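Amine oxidase (Emericella nidulans, PDB 3PGB) probably catalyses the oxidative deamination of primary amines to aldehydes, using a copper ion and a topaquinone built into each subunit. Local coordinates at residues R111-E116 and Q651-P656; D148-P153 and E163-P168; P168-T173 and P670-S675; G175-V180 and H660-Q665; E384-Y389 and H637-A642. All blocks are in the same frame, centred on the assembly; numbering follows the deposited sequence.

Interaction 1. Residues R111-E116 and Q651-P656; sequences RPNKSE and QHDFEP
D653 reaches across to the start of helix 114-122, and its short side chain carries most of this contact. At the root, D653 CB lies 3.7 Å from CG of N113. Chi1 of -68° sets CG beside the residue's own backbone N, and the carboxylate stacks almost parallel on the N113 amide, the two planes 3° apart. OD1 takes two donors. The backbone N of K114 gives it a weak bond, bent to 132°, and NE2 of Q651 meets D653 OD1 from above the carboxylate plane at 3.2 Å, fixing the carboxylate from its own segment. D653 OD2 receives the hydroxyl OG of S115 at 2.7 Å, nearly along its C-O axis, with a weak, longer bond from the S115 backbone N. The K114 methylenes lie by the Q651 amide, CD 3.8 Å from NE2, while the extended chain carries NZ to salt bridges with D541, D543 and D687. Aspartate suits this place because one short side chain offers two oxygens to separate donors. N113, in the N-cap position, makes no capping bond itself. A carboxylate from a loop remote in sequence thus takes weak bonds from the first N-H groups of a helix, close to the calcium site of D541, D543 and D687.

Interaction 2. Residues D148-P153 and E163-P168; sequences DILVGP and EPLEFP
L150 and L165 meet where strand 145-152 pairs with strand 161-164 and the chain beyond it. L165 has CG anti to its backbone N (chi1 178°), and its CD1 packs 3.8 Å from CG of L150; the two side chains cross obliquely. L150 adopts a less usual chi1 of -93°, and its CB shares a face of the sheet with E163, 4.4 Å from that residue's CG. I149 and P164 form a non-hydrogen-bonded antiparallel pair from which the side chains diverge. That is a fitting place for proline, since no N-H is asked of it toward the partner strand. I149 leaves the contact by way of its CG1, but its CB still lies 3.2 Å from the backbone O of E163. Hydrogen bonds lie on both sides of this pair. L150 N gives to E163 O at 2.9 Å and E163 N returns the bond to L150 O at 3.1 Å, while L165 N reaches D148 O at 3.0 Å, prolonging the pairing past the regular strand. D148 turns its carboxylate away, to H133 and H660. The contact thus divides its chemistry: backbone bonds fix the register of the hairpin, the two leucines pack together beside the pairing, and the buried carboxylate is left to tie this sheet to the loop that carries H660.

Interaction 3. Residues P168-T173 and P670-S675; sequences PYTRKT and PPVDFS
Chi1 of 71° sets OG1 of T170 between its own backbone N and carbonyl carbon, facing the segment P670-S675, and the neighbouring R171 has CG anti to its N (chi1 167°). T170 OG1 accepts the backbone N-H of D673 at 2.9 Å in a nearly straight bond. Close by, P671 O is gripped by the backbone N of R171 at 2.8 Å, with a weaker, bent bond from T170 N at 3.0 Å. P671, having no N-H, takes part through its carbonyl while its ring points away from the partner. No strand pairing is formed: this is one loop docked on another, joining the link between strands 161-164 and 176-178 to the long excursion between strands 646-650 and 686-698, which a few residues later supplies F677 to a calcium site. R171 CB lies 3.5 Å from P670 O, and its NH1 goes on to a salt bridge with D666 and a bond to N669 O. K172 NZ folds back onto Y169 O at 2.7 Å and also bonds to E166 O. Y169 CD1 touches CG2 of V672 at 4.1 Å, the side chains crossing at about a right angle, and its ring meets H660 edge-to-face.

Interaction 4. Residues G175-V180 and H660-Q665; sequences GQVRNV and HPYNSQ
Q665 and its partners R178 and V180 account for the direct polar bonds. R178 NE gives a hydrogen bond to the backbone O of Q665 at 2.8 Å, lying in the carbonyl plane and near the guanidinium plane; the long extended arginine chain lets NE reach that oxygen while NH2 bonds to Q229. The Q665 side chain is bent at chi2 (-55°), and its OE1 receives V180 N at 2.9 Å, the donor standing 38° above the amide plane. The V180 N-H can only donate and so requires the oxygen there; the bond from Q665 NE2 to S664 OG at 3.0 Å agrees. Glutamine suits this place because one group can both accept and donate. A single water contributes the next layer, donating to N179 OD1 at 2.9 Å and to Q665 OE1 at 2.7 Å; the two side chains lie side by side and point the same way, their amide planes 64° apart, with ND2 of N179 held by N137. The fold here is an edge strand, 176-178, bonded to strand 145-152 and covered by a type I turn from H660 to N663 and the short 3-10 segment after it. In the apolar contact V177 CG1 sits 3.8 Å from CB of Y662, whose ring stacks on F146. V180 CG1 lies against the Q665 amide, 3.7 Å from CD.

Interaction 5. Residues E384-Y389 and H637-A642; sequences EALAHY and HAAHWA
E384, whose aliphatic part rests on W641, has both carboxylate oxygens bonded: OE1 accepts A385 N at 3.0 Å on its anti lone pair, and OE2 bonds to the hydroxyl of S404. A buried acid is thereby given polar partners while its methylenes stay with the indole. Chi1 sets CG anti to the backbone N, and the chain bends at chi2 (64°), leaving E384 CG to meet CZ2 of W641 at 3.5 Å. The contact itself is apolar. In W641 CG lies between the backbone N and the carbonyl carbon (chi1 50°); the six-membered end of the indole meets strand 374-389. W641 CH2 lies 3.6 Å from CB of L386, and the backbone N of L386 stands at the ring edge. One face of the indole carries the methyls of A639 and A642, CB atoms 3.6 and 3.7 Å above its plane, both offset toward the rim. Alanine suits both positions, since so small a side chain lets the loop backbone lie close to the ring. L386 finishes the packing with CD2 at 3.7 Å from CB of A642. The tryptophan's backbone O is in turn held by Q647 and N693. Segment 384-389 of strand 374-389 also lines the active site: A385 is bonded through its backbone to D403, the predicted proton acceptor, and Y389 OH bonds to O4 of the topaquinone. The indole thus packs on the strand that runs beside the copper-quinone site, in the all-beta catalytic domain of copper amine oxidases.

Overall arrangement
Interactions 1 to 4 gather on one side of the chain's centre, and three of them join an early small alpha/beta unit, consistent with an N2-type domain of copper amine oxidases, to the catalytic domain. Interaction 2 is the local one, a hairpin in the five-stranded sheet. Its P168 is shared with interaction 3, and strand 145-152 also pairs with the strand 176-178 of interaction 4, whose centre is 10 Å from that of interaction 3. The later segments of interactions 1, 4 and 3 follow in that order through the excursion between strands 646-650 and 686-698. Interaction 5, whose centre is 23 Å from that of interaction 1, touches interactions 3 and 4 and brings this interface toward the copper-quinone site.

Interaction 1. Residues R111-E116 and Q651-P656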
# COMPACT_ATOMS: atom_id res chain seq x y z
N ARG A 111 7.14 33.04 4.97
CA ARG A 111 6.06 32.47 5.79
C ARG A 111 6.20 32.94 7.23
O ARG A 111 7.29 32.92 7.79
CB ARG A 111 6.05 30.95 5.72
CG ARG A 111 5.31 30.42 4.52
CD ARG A 111 5.59 28.95 4.30
NE ARG A 111 5.13 28.53 2.97
CZ ARG A 111 5.40 27.35 2.42
NH1 ARG A 111 6.12 26.44 3.07
NH2 ARG A 111 4.94 27.07 1.21
N PRO A 112 5.08 33.36 7.83
CA PRO A 112 5.15 33.87 9.19
C PRO A 112 5.45 32.76 10.19
O PRO A 112 5.13 31.60 9.95
CB PRO A 112 3.76 34.47 9.42
CG PRO A 112 2.88 33.75 8.50
CD PRO A 112 3.71 33.40 7.30
N ASN A 113 6.06 33.15 11.30
CA ASN A 113 6.35 32.22 12.38
C ASN A 113 5.06 31.64 12.95
O ASN A 113 4.02 32.31 12.96
CB ASN A 113 7.14 32.94 13.48
CG ASN A 113 8.54 33.35 13.04
OD1 ASN A 113 9.12 32.75 12.13
ND2 ASN A 113 9.09 34.38 13.67
N LYS A 114 5.12 30.40 13.40
CA LYS A 114 3.96 29.74 14.00
C LYS A 114 3.44 30.53 15.21
O LYS A 114 2.23 30.60 15.44
CB LYS A 114 4.32 28.31 14.42
CG LYS A 114 3.15 27.46 14.91
CD LYS A 114 3.63 26.08 15.34
CE LYS A 114 2.53 25.28 16.00
NZ LYS A 114 2.88 23.84 16.10
N SER A 115 4.36 31.13 15.96
CA SER A 115 4.00 31.93 17.13
C SER A 115 3.20 33.19 16.76
O SER A 115 2.45 33.70 17.58
CB SER A 115 5.25 32.29 17.94
OG SER A 115 6.23 32.93 17.12
N GLU A 116 3.36 33.67 15.52
CA GLU A 116 2.52 34.75 14.96
C GLU A 116 1.20 34.22 14.41
O GLU A 116 0.16 34.85 14.57
CB GLU A 116 3.23 35.45 13.80
CG GLU A 116 4.33 36.42 14.15
CD GLU A 116 4.92 37.06 12.91
OE1 GLU A 116 4.45 38.16 12.54
OE2 GLU A 116 5.81 36.44 12.27
N GLN A 651 9.49 21.72 18.20
CA GLN A 651 9.17 22.79 17.25
C GLN A 651 9.89 24.08 17.63
O GLN A 651 9.96 24.46 18.80
CB GLN A 651 7.65 23.03 17.19
CG GLN A 651 7.17 23.82 15.97
CD GLN A 651 7.37 25.34 16.08
OE1 GLN A 651 7.46 25.89 17.18
NE2 GLN A 651 7.43 26.01 14.93
N HIS A 652 10.44 24.74 16.62
CA HIS A 652 10.98 26.08 16.76
C HIS A 652 10.65 26.84 15.50
O HIS A 652 10.59 26.26 14.42
CB HIS A 652 12.49 26.04 16.96
CG HIS A 652 12.91 25.39 18.23
ND1 HIS A 652 12.51 25.84 19.47
CD2 HIS A 652 13.69 24.31 18.46
CE1 HIS A 652 13.03 25.07 20.40
NE2 HIS A 652 13.75 24.13 19.82
N ASP A 653 10.43 28.14 15.63
CA ASP A 653 10.20 28.98 14.47
C ASP A 653 11.48 29.18 13.68
O ASP A 653 11.43 29.47 12.49
CB ASP A 653 9.55 30.30 14.87
CG ASP A 653 8.13 30.10 15.39
OD1 ASP A 653 7.45 29.18 14.90
OD2 ASP A 653 7.70 30.85 16.28
N PHE A 654 12.63 29.00 14.33
CA PHE A 654 13.93 29.04 13.66
C PHE A 654 14.34 27.69 13.03
O PHE A 654 15.47 27.55 12.54
CB PHE A 654 15.03 29.58 14.60
CG PHE A 654 15.10 28.88 15.94
CD1 PHE A 654 15.82 27.71 16.09
CD2 PHE A 654 14.48 29.44 17.05
CE1 PHE A 654 15.90 27.08 17.32
CE2 PHE A 654 14.55 28.81 18.29
CZ PHE A 654 15.26 27.63 18.43
N GLU A 655 13.44 26.71 13.04
CA GLU A 655 13.63 25.46 12.30
C GLU A 655 12.37 25.14 11.49
O GLU A 655 11.70 24.14 11.75
CB GLU A 655 13.94 24.29 13.26
CG GLU A 655 15.30 24.38 13.96
CD GLU A 655 15.45 23.39 15.12
OE1 GLU A 655 14.48 22.65 15.44
OE2 GLU A 655 16.55 23.37 15.73
N PRO A 656 12.04 26.00 10.51
CA PRO A 656 10.81 25.77 9.73
C PRO A 656 10.93 24.62 8.74
O PRO A 656 9.94 23.92 8.48
CB PRO A 656 10.63 27.10 8.98
CG PRO A 656 12.02 27.64 8.87
CD PRO A 656 12.71 27.25 10.12

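Interaction 2. Residues D148-P153 and E163-P168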
# COMPACT_ATOMS: atom_id res chain seq x y z
N ASP A 148 20.17 35.07 1.13
CA ASP A 148 18.82 35.12 1.68
C ASP A 148 18.62 36.41 2.47
O ASP A 148 19.35 36.68 3.43
CB ASP A 148 18.55 33.91 2.59
CG ASP A 148 18.45 32.60 1.83
OD1 ASP A 148 19.26 31.69 2.10
OD2 ASP A 148 17.55 32.47 0.98
N ILE A 149 17.62 37.21 2.09
CA ILE A 149 17.30 38.47 2.79
C ILE A 149 15.79 38.58 3.06
O ILE A 149 15.00 37.83 2.49
CB ILE A 149 17.80 39.72 2.00
CG1 ILE A 149 17.10 39.83 0.65
CG2 ILE A 149 19.30 39.64 1.77
CD1 ILE A 149 17.50 41.05 -0.15
N LEU A 150 15.40 39.49 3.95
CA LEU A 150 13.99 39.79 4.22
C LEU A 150 13.65 41.20 3.74
O LEU A 150 14.35 42.15 4.10
CB LEU A 150 13.67 39.72 5.71
CG LEU A 150 13.16 38.42 6.33
CD1 LEU A 150 12.57 38.72 7.71
CD2 LEU A 150 12.12 37.73 5.45
N VAL A 151 12.59 41.33 2.95
CA VAL A 151 12.12 42.63 2.50
C VAL A 151 10.74 42.91 3.08
O VAL A 151 9.78 42.19 2.81
CB VAL A 151 12.07 42.72 0.97
CG1 VAL A 151 11.47 44.06 0.53
CG2 VAL A 151 13.47 42.54 0.38
N GLY A 152 10.65 43.97 3.89
CA GLY A 152 9.39 44.33 4.53
C GLY A 152 9.51 45.54 5.42
O GLY A 152 10.59 46.09 5.57
N PRO A 153 8.38 45.97 6.04
CA PRO A 153 7.06 45.35 5.92
C PRO A 153 6.40 45.62 4.58
O PRO A 153 6.76 46.59 3.89
CB PRO A 153 6.25 46.02 7.04
CG PRO A 153 7.23 46.81 7.86
CD PRO A 153 8.34 47.15 6.92
N GLU A 163 17.13 43.28 5.03
CA GLU A 163 18.20 42.84 5.93
C GLU A 163 18.55 41.38 5.66
O GLU A 163 17.75 40.64 5.09
CB GLU A 163 17.80 43.02 7.40
CG GLU A 163 16.58 42.23 7.85
CD GLU A 163 16.16 42.53 9.30
OE1 GLU A 163 15.68 41.59 9.99
OE2 GLU A 163 16.31 43.69 9.75
N PRO A 164 19.76 40.96 6.07
CA PRO A 164 20.11 39.54 6.02
C PRO A 164 19.12 38.68 6.80
O PRO A 164 18.57 39.13 7.81
CB PRO A 164 21.49 39.50 6.67
CG PRO A 164 22.05 40.87 6.46
CD PRO A 164 20.88 41.78 6.56
N LEU A 165 18.89 37.46 6.33
CA LEU A 165 18.01 36.50 6.99
C LEU A 165 18.84 35.30 7.42
O LEU A 165 19.31 34.54 6.58
CB LEU A 165 16.90 36.04 6.03
CG LEU A 165 15.91 34.99 6.54
CD1 LEU A 165 15.16 35.51 7.75
CD2 LEU A 165 14.93 34.57 5.45
N GLU A 166 19.05 35.13 8.73
CA GLU A 166 19.71 33.92 9.23
C GLU A 166 18.94 33.21 10.34
O GLU A 166 19.43 32.25 10.92
CB GLU A 166 21.15 34.22 9.66
CG GLU A 166 21.30 34.99 10.97
CD GLU A 166 22.73 34.99 11.50
OE1 GLU A 166 22.90 35.17 12.73
OE2 GLU A 166 23.68 34.81 10.69
N PHE A 167 17.72 33.67 10.63
CA PHE A 167 16.91 33.10 11.70
C PHE A 167 16.54 31.63 11.42
O PHE A 167 16.77 30.77 12.27
CB PHE A 167 15.65 33.95 11.93
CG PHE A 167 14.83 33.55 13.13
CD1 PHE A 167 13.57 32.99 12.97
CD2 PHE A 167 15.32 33.75 14.42
CE1 PHE A 167 12.80 32.63 14.08
CE2 PHE A 167 14.55 33.39 15.54
CZ PHE A 167 13.29 32.82 15.37
N PRO A 168 16.01 31.34 10.21
CA PRO A 168 15.53 29.98 9.93
C PRO A 168 16.58 29.01 9.37
O PRO A 168 16.22 27.96 8.84
CB PRO A 168 14.43 30.23 8.89
CG PRO A 168 14.92 31.42 8.13
CD PRO A 168 15.79 32.23 9.06

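Interaction 3. Residues P168-T173 and P670-S675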
# COMPACT_ATOMS: atom_id res chain seq x y z
N PRO A 168 16.01 31.34 10.21
CA PRO A 168 15.53 29.98 9.93
C PRO A 168 16.58 29.01 9.37
O PRO A 168 16.22 27.96 8.84
CB PRO A 168 14.43 30.23 8.89
CG PRO A 168 14.92 31.42 8.13
CD PRO A 168 15.79 32.23 9.06
N TYR A 169 17.86 29.35 9.49
CA TYR A 169 18.93 28.46 9.06
C TYR A 169 19.85 28.14 10.23
O TYR A 169 20.00 28.95 11.15
CB TYR A 169 19.72 29.10 7.91
CG TYR A 169 18.85 29.76 6.86
CD1 TYR A 169 17.77 29.10 6.29
CD2 TYR A 169 19.10 31.06 6.45
CE1 TYR A 169 16.96 29.73 5.33
CE2 TYR A 169 18.31 31.69 5.50
CZ TYR A 169 17.25 31.02 4.93
OH TYR A 169 16.48 31.66 3.99
N THR A 170 20.46 26.95 10.20
CA THR A 170 21.34 26.50 11.29
C THR A 170 22.75 27.09 11.13
O THR A 170 23.40 27.44 12.11
CB THR A 170 21.40 24.95 11.38
OG1 THR A 170 22.13 24.40 10.28
CG2 THR A 170 20.00 24.36 11.38
N ARG A 171 23.20 27.19 9.88
CA ARG A 171 24.38 28.00 9.55
C ARG A 171 24.07 29.47 9.82
O ARG A 171 23.05 29.99 9.37
CB ARG A 171 24.76 27.79 8.08
CG ARG A 171 25.77 28.78 7.52
CD ARG A 171 26.46 28.22 6.28
NE ARG A 171 27.25 29.21 5.56
CZ ARG A 171 28.13 28.93 4.60
NH1 ARG A 171 28.36 27.68 4.23
NH2 ARG A 171 28.80 29.91 4.00
N LYS A 172 24.95 30.14 10.55
CA LYS A 172 24.76 31.54 10.89
C LYS A 172 25.80 32.40 10.16
O LYS A 172 26.84 32.75 10.72
CB LYS A 172 24.83 31.73 12.41
CG LYS A 172 23.81 30.90 13.19
CD LYS A 172 22.37 31.29 12.87
CE LYS A 172 21.39 30.56 13.78
NZ LYS A 172 19.97 30.64 13.30
N THR A 173 25.49 32.74 8.91
CA THR A 173 26.41 33.44 8.02
C THR A 173 25.66 34.55 7.25
O THR A 173 25.86 34.76 6.06
CB THR A 173 27.13 32.41 7.11
OG1 THR A 173 28.32 31.96 7.78
CG2 THR A 173 27.53 32.96 5.77
N PRO A 670 26.41 23.31 5.14
CA PRO A 670 25.15 23.69 4.50
C PRO A 670 24.33 24.67 5.35
O PRO A 670 24.42 24.63 6.58
CB PRO A 670 24.40 22.36 4.40
CG PRO A 670 24.93 21.55 5.50
CD PRO A 670 26.37 21.93 5.64
N PRO A 671 23.53 25.54 4.70
CA PRO A 671 22.63 26.44 5.42
C PRO A 671 21.80 25.73 6.49
O PRO A 671 21.80 26.17 7.65
CB PRO A 671 21.73 26.99 4.31
CG PRO A 671 22.63 27.06 3.13
CD PRO A 671 23.56 25.86 3.26
N VAL A 672 21.14 24.64 6.12
CA VAL A 672 20.41 23.82 7.09
C VAL A 672 21.07 22.45 7.20
O VAL A 672 21.06 21.66 6.25
CB VAL A 672 18.92 23.66 6.73
CG1 VAL A 672 18.19 22.87 7.82
CG2 VAL A 672 18.27 25.02 6.55
N ASP A 673 21.67 22.21 8.36
CA ASP A 673 22.23 20.93 8.71
C ASP A 673 21.25 20.30 9.70
O ASP A 673 21.22 20.65 10.89
CB ASP A 673 23.61 21.14 9.34
CG ASP A 673 24.29 19.85 9.75
OD1 ASP A 673 23.58 18.89 10.12
OD2 ASP A 673 25.54 19.82 9.72
N PHE A 674 20.42 19.39 9.19
CA PHE A 674 19.36 18.76 9.97
C PHE A 674 19.89 18.12 11.27
O PHE A 674 19.20 18.16 12.29
CB PHE A 674 18.60 17.72 9.12
CG PHE A 674 17.35 17.19 9.77
CD1 PHE A 674 16.24 18.00 9.92
CD2 PHE A 674 17.29 15.88 10.23
CE1 PHE A 674 15.08 17.52 10.52
CE2 PHE A 674 16.13 15.40 10.82
CZ PHE A 674 15.03 16.22 10.97
N SER A 675 21.10 17.57 11.24
CA SER A 675 21.71 16.97 12.45
C SER A 675 21.66 17.87 13.68
O SER A 675 21.50 17.38 14.80
CB SER A 675 23.17 16.57 12.22
OG SER A 675 23.24 15.34 11.54

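Interaction 4. Residues G175-V180 and H660-Q665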
# COMPACT_ATOMS: atom_id res chain seq x y z
N GLY A 175 22.78 34.69 6.09
CA GLY A 175 22.01 34.17 4.96
C GLY A 175 22.80 33.94 3.68
O GLY A 175 22.21 33.78 2.61
N GLN A 176 24.12 33.89 3.78
CA GLN A 176 24.97 33.76 2.60
C GLN A 176 25.59 32.38 2.49
O GLN A 176 26.01 31.79 3.48
CB GLN A 176 26.09 34.80 2.64
CG GLN A 176 25.59 36.24 2.65
CD GLN A 176 26.73 37.23 2.80
OE1 GLN A 176 27.87 36.85 3.05
NE2 GLN A 176 26.42 38.51 2.65
N VAL A 177 25.62 31.86 1.26
CA VAL A 177 26.28 30.60 0.97
C VAL A 177 26.90 30.75 -0.42
O VAL A 177 26.35 31.46 -1.27
CB VAL A 177 25.29 29.41 1.01
CG1 VAL A 177 24.22 29.55 -0.05
CG2 VAL A 177 26.03 28.09 0.86
N ARG A 178 28.04 30.11 -0.64
CA ARG A 178 28.73 30.27 -1.91
C ARG A 178 27.89 29.73 -3.06
O ARG A 178 27.01 28.89 -2.86
CB ARG A 178 30.08 29.55 -1.88
CG ARG A 178 30.00 28.04 -1.79
CD ARG A 178 31.37 27.44 -1.84
NE ARG A 178 31.35 25.99 -1.70
CZ ARG A 178 32.43 25.22 -1.70
NH1 ARG A 178 33.64 25.75 -1.83
NH2 ARG A 178 32.30 23.91 -1.57
N ASN A 179 28.17 30.24 -4.26
CA ASN A 179 27.58 29.72 -5.48
C ASN A 179 28.66 28.90 -6.18
O ASN A 179 29.62 29.45 -6.73
CB ASN A 179 27.09 30.88 -6.36
CG ASN A 179 26.42 30.40 -7.64
OD1 ASN A 179 26.53 29.24 -8.03
ND2 ASN A 179 25.72 31.31 -8.30
N VAL A 180 28.50 27.58 -6.14
CA VAL A 180 29.54 26.66 -6.61
C VAL A 180 29.50 26.43 -8.13
O VAL A 180 30.42 25.82 -8.68
CB VAL A 180 29.46 25.30 -5.84
CG1 VAL A 180 28.51 24.32 -6.53
CG2 VAL A 180 30.83 24.69 -5.69
N HIS A 660 17.55 23.21 2.85
CA HIS A 660 17.71 24.46 2.15
C HIS A 660 18.14 24.12 0.73
O HIS A 660 18.92 23.18 0.54
CB HIS A 660 18.78 25.30 2.82
CG HIS A 660 18.90 26.69 2.28
ND1 HIS A 660 19.50 26.98 1.08
CD2 HIS A 660 18.50 27.88 2.80
CE1 HIS A 660 19.46 28.28 0.87
NE2 HIS A 660 18.86 28.85 1.90
N PRO A 661 17.63 24.87 -0.27
CA PRO A 661 17.92 24.55 -1.67
C PRO A 661 19.40 24.49 -2.03
O PRO A 661 19.78 23.69 -2.89
CB PRO A 661 17.26 25.70 -2.44
CG PRO A 661 16.20 26.17 -1.56
CD PRO A 661 16.70 26.01 -0.17
N TYR A 662 20.21 25.33 -1.40
CA TYR A 662 21.64 25.41 -1.70
C TYR A 662 22.51 24.68 -0.69
O TYR A 662 23.70 25.02 -0.54
CB TYR A 662 22.09 26.88 -1.82
CG TYR A 662 21.23 27.74 -2.72
CD1 TYR A 662 20.79 27.27 -3.95
CD2 TYR A 662 20.89 29.02 -2.35
CE1 TYR A 662 20.00 28.06 -4.78
CE2 TYR A 662 20.10 29.82 -3.17
CZ TYR A 662 19.66 29.33 -4.38
OH TYR A 662 18.88 30.13 -5.19
N ASN A 663 21.96 23.68 0.01
CA ASN A 663 22.80 22.76 0.79
C ASN A 663 23.87 22.13 -0.12
O ASN A 663 25.00 21.91 0.30
CB ASN A 663 21.96 21.65 1.47
CG ASN A 663 21.27 22.11 2.77
OD1 ASN A 663 21.34 23.27 3.18
ND2 ASN A 663 20.58 21.18 3.41
N SER A 664 23.50 21.85 -1.36
CA SER A 664 24.41 21.30 -2.37
C SER A 664 25.61 22.19 -2.71
O SER A 664 26.58 21.72 -3.29
CB SER A 664 23.63 21.05 -3.66
OG SER A 664 23.14 22.28 -4.18
N GLN A 665 25.51 23.48 -2.40
CA GLN A 665 26.57 24.42 -2.74
C GLN A 665 27.72 24.37 -1.74
O GLN A 665 28.84 24.77 -2.06
CB GLN A 665 26.02 25.85 -2.83
CG GLN A 665 24.90 26.01 -3.85
CD GLN A 665 25.29 25.54 -5.24
OE1 GLN A 665 25.89 26.28 -6.02
NE2 GLN A 665 24.95 24.28 -5.55
O HOH W 1 24.63 27.09 -8.21

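Interaction 5. Residues E384-Y389 and H637-A642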
# COMPACT_ATOMS: atom_id res chain seq x y z
N GLU A 384 12.15 18.06 1.07
CA GLU A 384 13.20 17.85 0.09
C GLU A 384 13.06 16.45 -0.52
O GLU A 384 12.44 15.57 0.08
CB GLU A 384 14.58 18.02 0.75
CG GLU A 384 15.79 17.87 -0.15
CD GLU A 384 15.87 18.94 -1.21
OE1 GLU A 384 15.13 18.84 -2.22
OE2 GLU A 384 16.69 19.86 -1.06
N ALA A 385 13.63 16.26 -1.71
CA ALA A 385 13.68 14.94 -2.34
C ALA A 385 15.12 14.59 -2.66
O ALA A 385 15.83 15.38 -3.28
CB ALA A 385 12.85 14.93 -3.62
N LEU A 386 15.55 13.41 -2.23
CA LEU A 386 16.89 12.93 -2.52
C LEU A 386 16.84 11.85 -3.60
O LEU A 386 15.96 10.99 -3.57
CB LEU A 386 17.55 12.38 -1.24
CG LEU A 386 18.89 11.66 -1.37
CD1 LEU A 386 19.88 12.47 -2.17
CD2 LEU A 386 19.44 11.35 0.00
N ALA A 387 17.76 11.94 -4.55
CA ALA A 387 18.00 10.88 -5.52
C ALA A 387 19.48 10.51 -5.46
O ALA A 387 20.31 11.10 -6.16
CB ALA A 387 17.63 11.33 -6.92
N HIS A 388 19.79 9.54 -4.60
CA HIS A 388 21.17 9.14 -4.34
C HIS A 388 21.52 7.91 -5.17
O HIS A 388 20.93 6.86 -5.00
CB HIS A 388 21.33 8.82 -2.85
CG HIS A 388 22.75 8.85 -2.38
ND1 HIS A 388 23.73 8.04 -2.91
CD2 HIS A 388 23.35 9.59 -1.41
CE1 HIS A 388 24.88 8.28 -2.29
NE2 HIS A 388 24.67 9.22 -1.38
N TYR A 389 22.48 8.07 -6.07
CA TYR A 389 22.90 6.99 -6.97
C TYR A 389 24.18 6.29 -6.50
O TYR A 389 24.82 6.70 -5.53
CB TYR A 389 23.11 7.53 -8.38
CG TYR A 389 21.83 7.95 -9.05
CD1 TYR A 389 21.19 9.13 -8.69
CD2 TYR A 389 21.25 7.16 -10.03
CE1 TYR A 389 20.01 9.51 -9.30
CE2 TYR A 389 20.08 7.52 -10.63
CZ TYR A 389 19.46 8.69 -10.27
OH TYR A 389 18.28 9.05 -10.89
N HIS A 637 27.29 16.62 4.86
CA HIS A 637 26.29 17.08 5.84
C HIS A 637 24.98 17.58 5.20
O HIS A 637 24.11 18.10 5.90
CB HIS A 637 26.89 18.19 6.72
CG HIS A 637 28.08 17.76 7.52
ND1 HIS A 637 28.03 16.72 8.44
CD2 HIS A 637 29.35 18.23 7.57
CE1 HIS A 637 29.21 16.57 9.00
NE2 HIS A 637 30.03 17.48 8.49
N ALA A 638 24.83 17.40 3.88
CA ALA A 638 23.78 18.07 3.11
C ALA A 638 22.36 17.50 3.23
O ALA A 638 21.39 18.18 2.88
CB ALA A 638 24.19 18.13 1.63
N ALA A 639 22.23 16.26 3.70
CA ALA A 639 20.92 15.60 3.78
C ALA A 639 20.87 14.61 4.94
O ALA A 639 20.66 13.41 4.73
CB ALA A 639 20.61 14.91 2.47
N HIS A 640 21.06 15.10 6.16
CA HIS A 640 21.07 14.22 7.33
C HIS A 640 19.69 13.69 7.70
O HIS A 640 19.57 12.77 8.51
CB HIS A 640 21.67 14.94 8.54
CG HIS A 640 23.17 14.93 8.56
ND1 HIS A 640 23.90 13.77 8.57
CD2 HIS A 640 24.06 15.95 8.62
CE1 HIS A 640 25.19 14.07 8.60
NE2 HIS A 640 25.31 15.38 8.64
N TRP A 641 18.65 14.29 7.13
CA TRP A 641 17.28 13.85 7.34
C TRP A 641 17.01 12.52 6.64
O TRP A 641 16.06 11.81 6.98
CB TRP A 641 16.29 14.90 6.83
CG TRP A 641 16.60 15.37 5.46
CD1 TRP A 641 17.29 16.48 5.11
CD2 TRP A 641 16.25 14.72 4.24
NE1 TRP A 641 17.40 16.58 3.75
CE2 TRP A 641 16.77 15.50 3.19
CE3 TRP A 641 15.55 13.55 3.92
CZ2 TRP A 641 16.60 15.16 1.85
CZ3 TRP A 641 15.39 13.21 2.59
CH2 TRP A 641 15.91 14.01 1.57
N ALA A 642 17.83 12.18 5.65
CA ALA A 642 17.64 10.95 4.88
C ALA A 642 18.06 9.68 5.63
O ALA A 642 17.88 8.58 5.12
CB ALA A 642 18.39 11.03 3.56